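Local coordinates for protein MAU2 chromatid cohesion factor homolog (Saccharomyces cerevisiae, PDB 4XDN) that forms a complex with SCC2 that is required for loading cohesin onto chromosomes and thereby for sister chromatid cohesion, at residues Y44-I50 against A363-M369; V334-K340 against K559-L563; E538-N543 against N554-L558. All coordinates share one frame; numbering follows the deposited sequence.

Contact 1 of 3, residues Y44-I50 against A363-M369; sequences YSIANKI and AAGGVSM
With CG beside its backbone N and opposite the carbonyl carbon (chi1 -69°), Tyr44 lays its ring against the peptide bonds of Gly366 and Val367, while Met369, whose chi1 of 174° puts CG beside its carbonyl carbon, runs past Ala47 to Ile50. Gly366 O sits over one face of the tyrosine ring, offset toward the rim and 3.5 Å from CD2; Val367 O lies 3.3 Å from CD1. The peptide bonds before Gly365 and Gly366 are both cis. Ala364 CB faces the end of helix 29-45, 3.3 Å from Tyr44 O. Farther along, Ala47 CB packs on Met369 CB at 4.1 Å, and Ile50 meets the methionine at about a right angle, CD1 4.0 Å from SD. Asn48 lies along the backbone of Ala363 and Ala364, its ND2 donating to Ile362 O. Ser368 is the N-cap of helix 369-398, where its OG bonds to Asn370 N and to Glu98. Another protein chain, probably SCC2, hydrogen-bonds to Ala47 O and to Ile50. One water joins the segments, donating to Tyr44 O (2.6 Å) and accepting from Val367 N (3.0 Å). No direct hydrogen bond runs between them, implying that the contact rests on packing of side chains against backbone at Tyr44, Asn48 and Ala364 and on apolar contacts round Met369, with the water as polar link.

Contact 2 of 3, residues V334-K340 against K559-L563; sequences VNCYDEK and KKALL. With SO4 (sulfate ion), chain F.
The Tyr337 ring approaches Leu562 obliquely, CE1 3.9 Å from Leu562 CB and the two side chains roughly perpendicular, while Asp338 CB of its own segment lies over one ring face near the rim. The second flat group, the Asn335 amide, is used at both ends. Its OD1 accepts Lys559 NZ at 2.9 Å, in the carbonyl plane and on a lone pair; its ND2 donates to O4 of a sulfate ion, at a length too short to be taken literally. Lys560 N reaches the same oxygen almost straight (2.9 Å, 177°), and Lys559 NZ donates to sulfate O2 at 3.1 Å. Double bends at chi3 and chi4 turn this ammonium back to serve both the amide and the anion. Lys560, centre of an inverse gamma turn, brings NZ up to two neighbouring carboxylates from one side in a salt-bridge network, 3.3 Å from Asp338 OD2 and 3.4 Å from Glu339 OE2, the latter a weak hydrogen bond. The sulfate probably came from the crystallisation liquor; the basic groups around it nevertheless form a site suited to an anion. Val334 CG2 packs tightly on Ala561 CB (3.4 Å), and a water links Val334 O to Leu562 N. Asp338 and Ala561 are the N-caps of helices 339-360 and 562-575, so the contact joins the starts of two helices, with Leu397 of helix 369-398 and Gln597 also packing on Tyr337.

Contact 3 of 3, residues E538-N543 against N554-L558; sequences EFYSSN and NRFKL
Asn554 sets its amide beside Ser542, ND2 3.4 Å from OG at an angle too poor for a hydrogen bond, and turns OD1 back to accept Phe556 N at 3.0 Å, which makes an Asx turn. The Phe556 ring then packs a face on Glu538 and an edge on Phe539. One ring face receives Glu538 CB in a CH-pi contact almost over the centre, 3.8 Å from the centroid; the ring edge points at the face of Phe539 in a T-shaped pair, planes 85° apart and centroids separated by 5.3 Å. Here the loop following helix 526-543 doubles back along the C-terminal part of that helix, a local closure in a mostly helical chain. The Asn543 amide holds it there: ND2 donates to Phe556 O (2.8 Å) from above the carbonyl plane and to Phe539 O (2.8 Å) on a lone pair, both acceptors close to the amide plane. Lys557 directs CB away from the helix, though its backbone passes close to Asn543 OD1. Leu558 N donates to that oxygen (2.7 Å, 167°), and the leucine side chain crosses the amide at about a right angle before packing on Cys503 of helix 499-513 and on Leu564 and Val568 of helix 562-575.

Contacts 2 and 3 are neighbours, their centres 16 Å apart: residues 554-558 run directly into 559-563, so one connection between helices 526-543 and 562-575, whose residues 547-553 are not modelled, first folds back on the helix it leaves and then meets residues 334-340. The sulfate held in contact 2 also lies about 5 Å from the side chain of Lys557 of contact 3. Contact 1 lies far away, with centres 44 Å from contact 2 and 53 Å from contact 3, on the other side of the chain's centre from contact 3. Helix 339-360 nevertheless connects contacts 1 and 2, since residues 334-340 include its start and residues 363-369 follow its end. Another protein chain touches contacts 1 and 2.

Contact 1 of 3, residues Y44-I50 against A363-M369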
ATOM      1  N   TYR A  44      16.251   1.037  25.001  1.00 30.83           N
ATOM      2  CA  TYR A  44      15.194   1.797  24.339  1.00 31.67           C
ATOM      3  C   TYR A  44      15.534   3.281  24.308  1.00 32.37           C
ATOM      4  O   TYR A  44      15.206   3.983  23.348  1.00 32.82           O
ATOM      5  CB  TYR A  44      13.847   1.610  25.048  1.00 29.65           C
ATOM      6  CG  TYR A  44      13.225   0.232  24.927  1.00 27.33           C
ATOM      7  CD1 TYR A  44      13.473  -0.580  23.828  1.00 24.67           C
ATOM      8  CD2 TYR A  44      12.377  -0.249  25.917  1.00 26.72           C
ATOM      9  CE1 TYR A  44      12.900  -1.833  23.723  1.00 24.50           C
ATOM     10  CE2 TYR A  44      11.799  -1.498  25.821  1.00 26.30           C
ATOM     11  CZ  TYR A  44      12.063  -2.287  24.726  1.00 26.15           C
ATOM     12  OH  TYR A  44      11.488  -3.533  24.637  1.00 27.21           O
ATOM     13  N   SER A  45      16.187   3.752  25.368  1.00 32.05           N
ATOM     14  CA  SER A  45      16.465   5.174  25.527  1.00 31.88           C
ATOM     15  C   SER A  45      17.490   5.670  24.510  1.00 32.15           C
ATOM     16  O   SER A  45      17.525   6.856  24.199  1.00 37.33           O
ATOM     17  CB  SER A  45      16.956   5.468  26.950  1.00 32.30           C
ATOM     18  OG  SER A  45      18.302   5.062  27.131  1.00 32.67           O
ATOM     19  N   ILE A  46      18.314   4.758  23.996  1.00 30.66           N
ATOM     20  CA  ILE A  46      19.347   5.104  23.015  1.00 34.48           C
ATOM     21  C   ILE A  46      19.087   4.440  21.661  1.00 32.89           C
ATOM     22  O   ILE A  46      19.954   4.429  20.787  1.00 29.23           O
ATOM     23  CB  ILE A  46      20.757   4.698  23.513  1.00 36.49           C
ATOM     24  CG1 ILE A  46      20.825   3.198  23.819  1.00 39.35           C
ATOM     25  CG2 ILE A  46      21.132   5.503  24.748  1.00 36.66           C
ATOM     26  CD1 ILE A  46      21.548   2.387  22.777  1.00 40.93           C
ATOM     27  N   ALA A  47      17.882   3.906  21.486  1.00 29.07           N
ATOM     28  CA  ALA A  47      17.545   3.135  20.294  1.00 28.94           C
ATOM     29  C   ALA A  47      17.589   3.984  19.024  1.00 28.56           C
ATOM     30  O   ALA A  47      17.764   3.455  17.927  1.00 30.52           O
ATOM     31  CB  ALA A  47      16.170   2.505  20.455  1.00 27.72           C
ATOM     32  N   ASN A  48      17.433   5.296  19.177  1.00 30.63           N
ATOM     33  CA  ASN A  48      17.465   6.211  18.038  1.00 32.04           C
ATOM     34  C   ASN A  48      18.845   6.825  17.815  1.00 34.36           C
ATOM     35  O   ASN A  48      18.981   7.776  17.046  1.00 34.29           O
ATOM     36  CB  ASN A  48      16.441   7.333  18.228  1.00 33.70           C
ATOM     37  CG  ASN A  48      16.828   8.295  19.334  1.00 37.09           C
ATOM     38  OD1 ASN A  48      17.368   7.891  20.363  1.00 36.65           O
ATOM     39  ND2 ASN A  48      16.553   9.577  19.126  1.00 38.07           N
ATOM     40  N   LYS A  49      19.860   6.277  18.479  1.00 34.59           N
ATOM     41  CA  LYS A  49      21.209   6.842  18.440  1.00 37.14           C
ATOM     42  C   LYS A  49      22.253   5.855  17.917  1.00 35.91           C
ATOM     43  O   LYS A  49      23.450   6.053  18.118  1.00 37.61           O
ATOM     44  CB  LYS A  49      21.623   7.320  19.836  1.00 41.99           C
ATOM     45  CG  LYS A  49      20.646   8.291  20.477  1.00 47.72           C
ATOM     46  CD  LYS A  49      21.228   8.933  21.730  1.00 56.47           C
ATOM     47  CE  LYS A  49      22.270  10.002  21.400  1.00 64.61           C
ATOM     48  NZ  LYS A  49      21.685  11.160  20.665  1.00 69.12           N
ATOM     49  N   ILE A  50      21.808   4.795  17.250  1.00 34.08           N
ATOM     50  CA  ILE A  50      22.733   3.814  16.692  1.00 33.23           C
ATOM     51  C   ILE A  50      23.177   4.269  15.307  1.00 35.88           C
ATOM     52  O   ILE A  50      22.400   4.226  14.351  1.00 33.81           O
ATOM     53  CB  ILE A  50      22.105   2.403  16.615  1.00 31.90           C
ATOM     54  CG1 ILE A  50      21.816   1.868  18.019  1.00 34.32           C
ATOM     55  CG2 ILE A  50      23.037   1.428  15.907  1.00 32.22           C
ATOM     56  CD1 ILE A  50      20.482   2.281  18.575  1.00 33.55           C
ATOM     57  N   ALA A 363      12.760   9.646  17.138  1.00 38.91           N
ATOM     58  CA  ALA A 363      13.028   9.675  18.573  1.00 41.34           C
ATOM     59  C   ALA A 363      12.724   8.352  19.264  1.00 37.21           C
ATOM     60  O   ALA A 363      12.040   7.487  18.719  1.00 32.99           O
ATOM     61  CB  ALA A 363      12.219  10.790  19.222  1.00 43.79           C
ATOM     62  N   ALA A 364      13.268   8.206  20.468  1.00 40.06           N
ATOM     63  CA  ALA A 364      12.795   7.215  21.423  1.00 40.02           C
ATOM     64  C   ALA A 364      11.641   7.876  22.171  1.00 42.59           C
ATOM     65  O   ALA A 364      11.537   9.102  22.152  1.00 45.13           O
ATOM     66  CB  ALA A 364      13.907   6.800  22.361  1.00 40.91           C
ATOM     67  N   GLY A 365      10.763   7.114  22.820  1.00 46.87           N
ATOM     68  CA  GLY A 365      10.835   5.669  22.935  1.00 48.99           C
ATOM     69  C   GLY A 365       9.545   5.253  23.629  1.00 52.44           C
ATOM     70  O   GLY A 365       8.529   5.912  23.418  1.00 58.92           O
ATOM     71  N   GLY A 366       9.532   4.192  24.438  1.00 51.48           N
ATOM     72  CA  GLY A 366      10.623   3.247  24.593  1.00 45.08           C
ATOM     73  C   GLY A 366      10.302   2.031  23.752  1.00 37.95           C
ATOM     74  O   GLY A 366       9.659   1.089  24.215  1.00 32.38           O
ATOM     75  N   VAL A 367      10.734   2.078  22.498  1.00 34.53           N
ATOM     76  CA  VAL A 367      10.462   1.017  21.541  1.00 31.80           C
ATOM     77  C   VAL A 367      11.764   0.454  21.006  1.00 30.81           C
ATOM     78  O   VAL A 367      12.806   1.110  21.059  1.00 33.21           O
ATOM     79  CB  VAL A 367       9.603   1.523  20.373  1.00 31.23           C
ATOM     80  CG1 VAL A 367       8.210   1.873  20.859  1.00 32.18           C
ATOM     81  CG2 VAL A 367      10.262   2.730  19.704  1.00 30.32           C
ATOM     82  N   SER A 368      11.697  -0.766  20.492  1.00 29.05           N
ATOM     83  CA  SER A 368      12.867  -1.426  19.942  1.00 27.76           C
ATOM     84  C   SER A 368      13.512  -0.584  18.853  1.00 30.52           C
ATOM     85  O   SER A 368      12.829   0.129  18.112  1.00 29.11           O
ATOM     86  CB  SER A 368      12.487  -2.797  19.380  1.00 25.28           C
ATOM     87  OG  SER A 368      13.621  -3.462  18.859  1.00 27.89           O
ATOM     88  N   MET A 369      14.836  -0.654  18.772  1.00 32.43           N
ATOM     89  CA  MET A 369      15.557  -0.077  17.651  1.00 31.32           C
ATOM     90  C   MET A 369      14.964  -0.610  16.351  1.00 28.67           C
ATOM     91  O   MET A 369      14.874   0.104  15.355  1.00 26.05           O
ATOM     92  CB  MET A 369      17.045  -0.415  17.743  1.00 32.19           C
ATOM     93  CG  MET A 369      17.882   0.016  16.538  1.00 31.43           C
ATOM     94  SD  MET A 369      19.426  -0.902  16.432  1.00 43.19           S
ATOM     95  CE  MET A 369      18.820  -2.527  15.975  1.00 34.33           C
TER
HETATM   96  O   HOH W   1      13.110   3.827  21.823  1.00 26.94           O

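Contact 2 of 3, residues V334-K340 against K559-L563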
ATOM      1  N   VAL A 334      -2.281  13.183 -12.696  1.00 35.80           N
ATOM      2  CA  VAL A 334      -2.903  13.017 -14.006  1.00 37.61           C
ATOM      3  C   VAL A 334      -3.269  14.367 -14.617  1.00 39.15           C
ATOM      4  O   VAL A 334      -3.253  14.528 -15.835  1.00 44.83           O
ATOM      5  CB  VAL A 334      -4.165  12.117 -13.919  1.00 47.31           C
ATOM      6  CG1 VAL A 334      -5.268  12.788 -13.098  1.00 48.14           C
ATOM      7  CG2 VAL A 334      -4.665  11.753 -15.308  1.00 46.75           C
ATOM      8  N   ASN A 335      -3.583  15.339 -13.767  1.00 39.14           N
ATOM      9  CA  ASN A 335      -3.898  16.684 -14.237  1.00 42.86           C
ATOM     10  C   ASN A 335      -2.687  17.311 -14.933  1.00 46.25           C
ATOM     11  O   ASN A 335      -2.820  17.915 -15.998  1.00 51.20           O
ATOM     12  CB  ASN A 335      -4.368  17.561 -13.076  1.00 42.14           C
ATOM     13  CG  ASN A 335      -5.643  17.050 -12.435  1.00 41.34           C
ATOM     14  OD1 ASN A 335      -5.613  16.244 -11.505  1.00 37.21           O
ATOM     15  ND2 ASN A 335      -6.777  17.528 -12.932  1.00 42.94           N
ATOM     16  N   CYS A 336      -1.519  17.180 -14.304  1.00 44.46           N
ATOM     17  CA  CYS A 336      -0.220  17.371 -14.964  1.00 42.65           C
ATOM     18  C   CYS A 336       0.146  18.814 -15.330  1.00 44.63           C
ATOM     19  O   CYS A 336       1.065  19.386 -14.750  1.00 45.67           O
ATOM     20  CB  CYS A 336      -0.164  16.509 -16.230  1.00 42.97           C
ATOM     21  SG  CYS A 336       1.397  16.584 -17.115  1.00 53.30           S
ATOM     22  N   TYR A 337      -0.553  19.391 -16.302  1.00 45.38           N
ATOM     23  CA  TYR A 337      -0.129  20.655 -16.910  1.00 48.95           C
ATOM     24  C   TYR A 337      -0.809  21.885 -16.302  1.00 51.60           C
ATOM     25  O   TYR A 337      -0.319  23.006 -16.445  1.00 51.14           O
ATOM     26  CB  TYR A 337      -0.402  20.622 -18.416  1.00 48.86           C
ATOM     27  CG  TYR A 337      -1.871  20.511 -18.753  1.00 51.91           C
ATOM     28  CD1 TYR A 337      -2.499  19.273 -18.811  1.00 51.39           C
ATOM     29  CD2 TYR A 337      -2.632  21.642 -19.004  1.00 54.49           C
ATOM     30  CE1 TYR A 337      -3.839  19.166 -19.108  1.00 53.91           C
ATOM     31  CE2 TYR A 337      -3.975  21.544 -19.304  1.00 56.68           C
ATOM     32  CZ  TYR A 337      -4.573  20.305 -19.357  1.00 57.10           C
ATOM     33  OH  TYR A 337      -5.909  20.207 -19.657  1.00 61.05           O
ATOM     34  N   ASP A 338      -1.938  21.669 -15.634  1.00 52.94           N
ATOM     35  CA  ASP A 338      -2.737  22.762 -15.087  1.00 53.80           C
ATOM     36  C   ASP A 338      -2.337  23.088 -13.646  1.00 53.76           C
ATOM     37  O   ASP A 338      -1.295  22.640 -13.166  1.00 51.96           O
ATOM     38  CB  ASP A 338      -4.220  22.398 -15.154  1.00 53.91           C
ATOM     39  CG  ASP A 338      -4.554  21.183 -14.313  1.00 54.28           C
ATOM     40  OD1 ASP A 338      -3.610  20.460 -13.930  1.00 52.00           O
ATOM     41  OD2 ASP A 338      -5.750  20.950 -14.038  1.00 56.11           O
ATOM     42  N   GLU A 339      -3.171  23.870 -12.966  1.00 54.84           N
ATOM     43  CA  GLU A 339      -2.897  24.291 -11.594  1.00 55.81           C
ATOM     44  C   GLU A 339      -2.772  23.099 -10.647  1.00 52.77           C
ATOM     45  O   GLU A 339      -1.939  23.108  -9.739  1.00 54.13           O
ATOM     46  CB  GLU A 339      -3.991  25.249 -11.097  1.00 61.64           C
ATOM     47  CG  GLU A 339      -5.351  24.607 -10.796  1.00 67.97           C
ATOM     48  CD  GLU A 339      -6.055  24.080 -12.033  1.00 75.34           C
ATOM     49  OE1 GLU A 339      -5.889  24.680 -13.119  1.00 79.25           O
ATOM     50  OE2 GLU A 339      -6.776  23.065 -11.921  1.00 76.62           O
ATOM     51  N   LYS A 340      -3.599  22.080 -10.857  1.00 50.72           N
ATOM     52  CA  LYS A 340      -3.545  20.877 -10.033  1.00 50.30           C
ATOM     53  C   LYS A 340      -2.202  20.174 -10.194  1.00 47.99           C
ATOM     54  O   LYS A 340      -1.607  19.724  -9.219  1.00 47.33           O
ATOM     55  CB  LYS A 340      -4.685  19.921 -10.389  1.00 52.97           C
ATOM     56  CG  LYS A 340      -6.011  20.243  -9.709  1.00 54.49           C
ATOM     57  CD  LYS A 340      -7.072  19.205 -10.049  1.00 54.64           C
ATOM     58  CE  LYS A 340      -8.311  19.359  -9.182  1.00 54.17           C
ATOM     59  NZ  LYS A 340      -8.994  20.662  -9.389  1.00 55.35           N
ATOM     60  N   LYS A 559     -11.683  12.835 -14.601  1.00 46.72           N
ATOM     61  CA  LYS A 559     -10.697  13.847 -14.265  1.00 49.37           C
ATOM     62  C   LYS A 559     -10.104  14.386 -15.559  1.00 47.12           C
ATOM     63  O   LYS A 559     -10.139  13.715 -16.590  1.00 46.35           O
ATOM     64  CB  LYS A 559      -9.601  13.278 -13.368  1.00 53.32           C
ATOM     65  CG  LYS A 559      -9.917  13.335 -11.881  1.00 60.64           C
ATOM     66  CD  LYS A 559      -8.722  12.920 -11.037  1.00 65.79           C
ATOM     67  CE  LYS A 559      -7.611  13.964 -11.067  1.00 69.25           C
ATOM     68  NZ  LYS A 559      -7.885  15.135 -10.181  1.00 72.15           N
ATOM     69  N   LYS A 560      -9.556  15.595 -15.509  1.00 46.38           N
ATOM     70  CA  LYS A 560      -9.067  16.252 -16.716  1.00 45.77           C
ATOM     71  C   LYS A 560      -7.755  15.640 -17.200  1.00 43.67           C
ATOM     72  O   LYS A 560      -6.757  16.340 -17.369  1.00 45.61           O
ATOM     73  CB  LYS A 560      -8.894  17.750 -16.469  1.00 48.43           C
ATOM     74  CG  LYS A 560     -10.164  18.438 -15.973  1.00 53.63           C
ATOM     75  CD  LYS A 560      -9.942  19.910 -15.647  1.00 59.83           C
ATOM     76  CE  LYS A 560      -8.837  20.105 -14.617  1.00 64.77           C
ATOM     77  NZ  LYS A 560      -9.053  21.312 -13.771  1.00 69.37           N
ATOM     78  N   ALA A 561      -7.760  14.329 -17.415  1.00 39.29           N
ATOM     79  CA  ALA A 561      -6.654  13.665 -18.086  1.00 37.03           C
ATOM     80  C   ALA A 561      -6.675  14.095 -19.543  1.00 35.48           C
ATOM     81  O   ALA A 561      -7.621  13.787 -20.266  1.00 35.35           O
ATOM     82  CB  ALA A 561      -6.771  12.160 -17.961  1.00 37.15           C
ATOM     83  N   LEU A 562      -5.635  14.807 -19.968  1.00 34.81           N
ATOM     84  CA  LEU A 562      -5.627  15.438 -21.282  1.00 32.30           C
ATOM     85  C   LEU A 562      -5.898  14.457 -22.413  1.00 31.42           C
ATOM     86  O   LEU A 562      -6.851  14.634 -23.170  1.00 30.23           O
ATOM     87  CB  LEU A 562      -4.291  16.134 -21.537  1.00 32.31           C
ATOM     88  CG  LEU A 562      -4.203  16.886 -22.869  1.00 32.29           C
ATOM     89  CD1 LEU A 562      -5.162  18.068 -22.885  1.00 31.16           C
ATOM     90  CD2 LEU A 562      -2.784  17.343 -23.124  1.00 33.59           C
ATOM     91  N   LEU A 563      -5.057  13.432 -22.531  1.00 30.58           N
ATOM     92  CA  LEU A 563      -5.170  12.487 -23.637  1.00 31.70           C
ATOM     93  C   LEU A 563      -6.541  11.820 -23.648  1.00 32.81           C
ATOM     94  O   LEU A 563      -7.148  11.650 -24.705  1.00 31.82           O
ATOM     95  CB  LEU A 563      -4.072  11.422 -23.559  1.00 31.97           C
ATOM     96  CG  LEU A 563      -4.120  10.342 -24.648  1.00 31.47           C
ATOM     97  CD1 LEU A 563      -4.005  10.951 -26.038  1.00 33.30           C
ATOM     98  CD2 LEU A 563      -3.033   9.309 -24.433  1.00 30.88           C
TER
HETATM   99  S   SO4 F 704     -10.376  17.415 -12.173  1.00 57.12           S
HETATM  100  O1  SO4 F 704     -10.369  18.874 -12.161  1.00 56.18           O
HETATM  101  O2  SO4 F 704     -10.282  16.921 -10.803  1.00 58.17           O
HETATM  102  O3  SO4 F 704     -11.618  16.941 -12.777  1.00 60.75           O
HETATM  103  O4  SO4 F 704      -9.245  16.920 -12.952  1.00 55.67           O
HETATM  104  O   HOH W   2      -3.064  14.445 -18.435  1.00 25.64           O

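Contact 3 of 3, residues E538-N543 against N554-L558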
ATOM      1  N   GLU A 538     -22.551   7.372 -22.552  1.00 48.98           N
ATOM      2  CA  GLU A 538     -22.578   7.755 -21.147  1.00 50.97           C
ATOM      3  C   GLU A 538     -21.371   8.616 -20.782  1.00 49.71           C
ATOM      4  O   GLU A 538     -21.515   9.651 -20.131  1.00 51.90           O
ATOM      5  CB  GLU A 538     -22.624   6.510 -20.259  1.00 51.87           C
ATOM      6  CG  GLU A 538     -23.914   5.713 -20.389  1.00 54.47           C
ATOM      7  CD  GLU A 538     -23.918   4.452 -19.542  1.00 56.73           C
ATOM      8  OE1 GLU A 538     -22.918   3.705 -19.574  1.00 55.32           O
ATOM      9  OE2 GLU A 538     -24.925   4.208 -18.845  1.00 60.31           O
ATOM     10  N   PHE A 539     -20.184   8.191 -21.206  1.00 47.50           N
ATOM     11  CA  PHE A 539     -18.960   8.925 -20.901  1.00 45.55           C
ATOM     12  C   PHE A 539     -18.881  10.242 -21.662  1.00 44.59           C
ATOM     13  O   PHE A 539     -18.423  11.250 -21.124  1.00 42.94           O
ATOM     14  CB  PHE A 539     -17.726   8.076 -21.220  1.00 43.73           C
ATOM     15  CG  PHE A 539     -17.453   7.001 -20.208  1.00 42.51           C
ATOM     16  CD1 PHE A 539     -17.045   7.331 -18.926  1.00 41.58           C
ATOM     17  CD2 PHE A 539     -17.602   5.665 -20.536  1.00 43.93           C
ATOM     18  CE1 PHE A 539     -16.795   6.347 -17.988  1.00 41.55           C
ATOM     19  CE2 PHE A 539     -17.352   4.675 -19.602  1.00 43.15           C
ATOM     20  CZ  PHE A 539     -16.948   5.017 -18.328  1.00 42.16           C
ATOM     21  N   TYR A 540     -19.331  10.235 -22.912  1.00 45.38           N
ATOM     22  CA  TYR A 540     -19.226  11.418 -23.755  1.00 46.28           C
ATOM     23  C   TYR A 540     -20.211  12.508 -23.342  1.00 47.97           C
ATOM     24  O   TYR A 540     -19.859  13.688 -23.311  1.00 47.51           O
ATOM     25  CB  TYR A 540     -19.452  11.053 -25.221  1.00 47.77           C
ATOM     26  CG  TYR A 540     -19.494  12.261 -26.121  1.00 48.43           C
ATOM     27  CD1 TYR A 540     -18.361  13.034 -26.323  1.00 47.47           C
ATOM     28  CD2 TYR A 540     -20.668  12.636 -26.759  1.00 49.60           C
ATOM     29  CE1 TYR A 540     -18.391  14.143 -27.139  1.00 46.57           C
ATOM     30  CE2 TYR A 540     -20.709  13.744 -27.578  1.00 50.13           C
ATOM     31  CZ  TYR A 540     -19.567  14.494 -27.764  1.00 47.57           C
ATOM     32  OH  TYR A 540     -19.595  15.599 -28.578  1.00 45.58           O
ATOM     33  N   SER A 541     -21.441  12.117 -23.028  1.00 50.40           N
ATOM     34  CA  SER A 541     -22.465  13.084 -22.640  1.00 53.19           C
ATOM     35  C   SER A 541     -22.129  13.718 -21.294  1.00 53.15           C
ATOM     36  O   SER A 541     -22.649  14.781 -20.952  1.00 56.63           O
ATOM     37  CB  SER A 541     -23.841  12.419 -22.577  1.00 56.34           C
ATOM     38  OG  SER A 541     -23.926  11.522 -21.484  1.00 59.73           O
ATOM     39  N   SER A 542     -21.255  13.062 -20.537  1.00 49.46           N
ATOM     40  CA  SER A 542     -20.872  13.533 -19.213  1.00 50.49           C
ATOM     41  C   SER A 542     -19.564  14.322 -19.236  1.00 47.48           C
ATOM     42  O   SER A 542     -19.271  15.063 -18.298  1.00 48.14           O
ATOM     43  CB  SER A 542     -20.744  12.349 -18.253  1.00 54.25           C
ATOM     44  OG  SER A 542     -20.353  12.780 -16.961  1.00 57.95           O
ATOM     45  N   ASN A 543     -18.785  14.163 -20.306  1.00 43.95           N
ATOM     46  CA  ASN A 543     -17.461  14.777 -20.396  1.00 41.59           C
ATOM     47  C   ASN A 543     -17.216  15.519 -21.708  1.00 42.24           C
ATOM     48  O   ASN A 543     -16.070  15.766 -22.083  1.00 39.70           O
ATOM     49  CB  ASN A 543     -16.386  13.706 -20.206  1.00 39.93           C
ATOM     50  CG  ASN A 543     -16.454  13.055 -18.841  1.00 43.62           C
ATOM     51  OD1 ASN A 543     -15.887  13.561 -17.872  1.00 44.54           O
ATOM     52  ND2 ASN A 543     -17.157  11.929 -18.755  1.00 44.87           N
ATOM     53  N   ASN A 554     -22.754  12.188 -10.426  1.00 78.21           N
ATOM     54  CA  ASN A 554     -22.417  11.592 -11.713  1.00 75.03           C
ATOM     55  C   ASN A 554     -20.986  11.059 -11.716  1.00 71.12           C
ATOM     56  O   ASN A 554     -20.032  11.826 -11.844  1.00 69.40           O
ATOM     57  CB  ASN A 554     -22.604  12.616 -12.835  1.00 74.82           C
ATOM     58  CG  ASN A 554     -22.614  11.981 -14.211  1.00 74.95           C
ATOM     59  OD1 ASN A 554     -22.088  10.886 -14.407  1.00 74.72           O
ATOM     60  ND2 ASN A 554     -23.216  12.668 -15.176  1.00 74.71           N
ATOM     61  N   ARG A 555     -20.845   9.744 -11.576  1.00 70.89           N
ATOM     62  CA  ARG A 555     -19.528   9.119 -11.515  1.00 69.23           C
ATOM     63  C   ARG A 555     -19.061   8.632 -12.888  1.00 63.65           C
ATOM     64  O   ARG A 555     -18.167   7.790 -12.981  1.00 62.96           O
ATOM     65  CB  ARG A 555     -19.537   7.956 -10.516  1.00 75.38           C
ATOM     66  CG  ARG A 555     -19.700   8.384  -9.052  1.00 79.98           C
ATOM     67  CD  ARG A 555     -18.418   8.195  -8.233  1.00 79.75           C
ATOM     68  NE  ARG A 555     -17.560   9.384  -8.237  1.00 78.89           N
ATOM     69  CZ  ARG A 555     -17.256  10.118  -7.165  1.00 78.47           C
ATOM     70  NH1 ARG A 555     -17.727   9.810  -5.961  1.00 79.84           N
ATOM     71  NH2 ARG A 555     -16.465  11.175  -7.295  1.00 76.05           N
ATOM     72  N   PHE A 556     -19.669   9.155 -13.950  1.00 59.85           N
ATOM     73  CA  PHE A 556     -19.108   9.016 -15.294  1.00 54.21           C
ATOM     74  C   PHE A 556     -18.113  10.146 -15.539  1.00 50.64           C
ATOM     75  O   PHE A 556     -17.466  10.203 -16.585  1.00 47.17           O
ATOM     76  CB  PHE A 556     -20.199   9.040 -16.372  1.00 53.75           C
ATOM     77  CG  PHE A 556     -20.991   7.768 -16.467  1.00 54.24           C
ATOM     78  CD1 PHE A 556     -20.380   6.587 -16.853  1.00 53.13           C
ATOM     79  CD2 PHE A 556     -22.347   7.757 -16.188  1.00 55.32           C
ATOM     80  CE1 PHE A 556     -21.104   5.413 -16.944  1.00 54.41           C
ATOM     81  CE2 PHE A 556     -23.077   6.585 -16.278  1.00 59.01           C
ATOM     82  CZ  PHE A 556     -22.454   5.413 -16.658  1.00 58.06           C
ATOM     83  N   LYS A 557     -18.003  11.046 -14.564  1.00 51.38           N
ATOM     84  CA  LYS A 557     -17.147  12.214 -14.687  1.00 51.68           C
ATOM     85  C   LYS A 557     -15.682  11.804 -14.703  1.00 45.83           C
ATOM     86  O   LYS A 557     -15.209  11.113 -13.803  1.00 44.19           O
ATOM     87  CB  LYS A 557     -17.411  13.189 -13.539  1.00 59.38           C
ATOM     88  CG  LYS A 557     -16.920  14.608 -13.793  1.00 65.34           C
ATOM     89  CD  LYS A 557     -17.084  15.472 -12.550  1.00 71.62           C
ATOM     90  CE  LYS A 557     -16.958  16.954 -12.870  1.00 73.91           C
ATOM     91  NZ  LYS A 557     -17.243  17.796 -11.673  1.00 76.95           N
ATOM     92  N   LEU A 558     -14.972  12.231 -15.742  1.00 44.92           N
ATOM     93  CA  LEU A 558     -13.549  11.955 -15.868  1.00 44.25           C
ATOM     94  C   LEU A 558     -12.731  13.129 -15.364  1.00 46.10           C
ATOM     95  O   LEU A 558     -13.045  14.284 -15.657  1.00 45.19           O
ATOM     96  CB  LEU A 558     -13.187  11.660 -17.325  1.00 41.85           C
ATOM     97  CG  LEU A 558     -13.840  10.424 -17.944  1.00 42.36           C
ATOM     98  CD1 LEU A 558     -13.509  10.338 -19.420  1.00 40.02           C
ATOM     99  CD2 LEU A 558     -13.391   9.165 -17.218  1.00 42.73           C
TER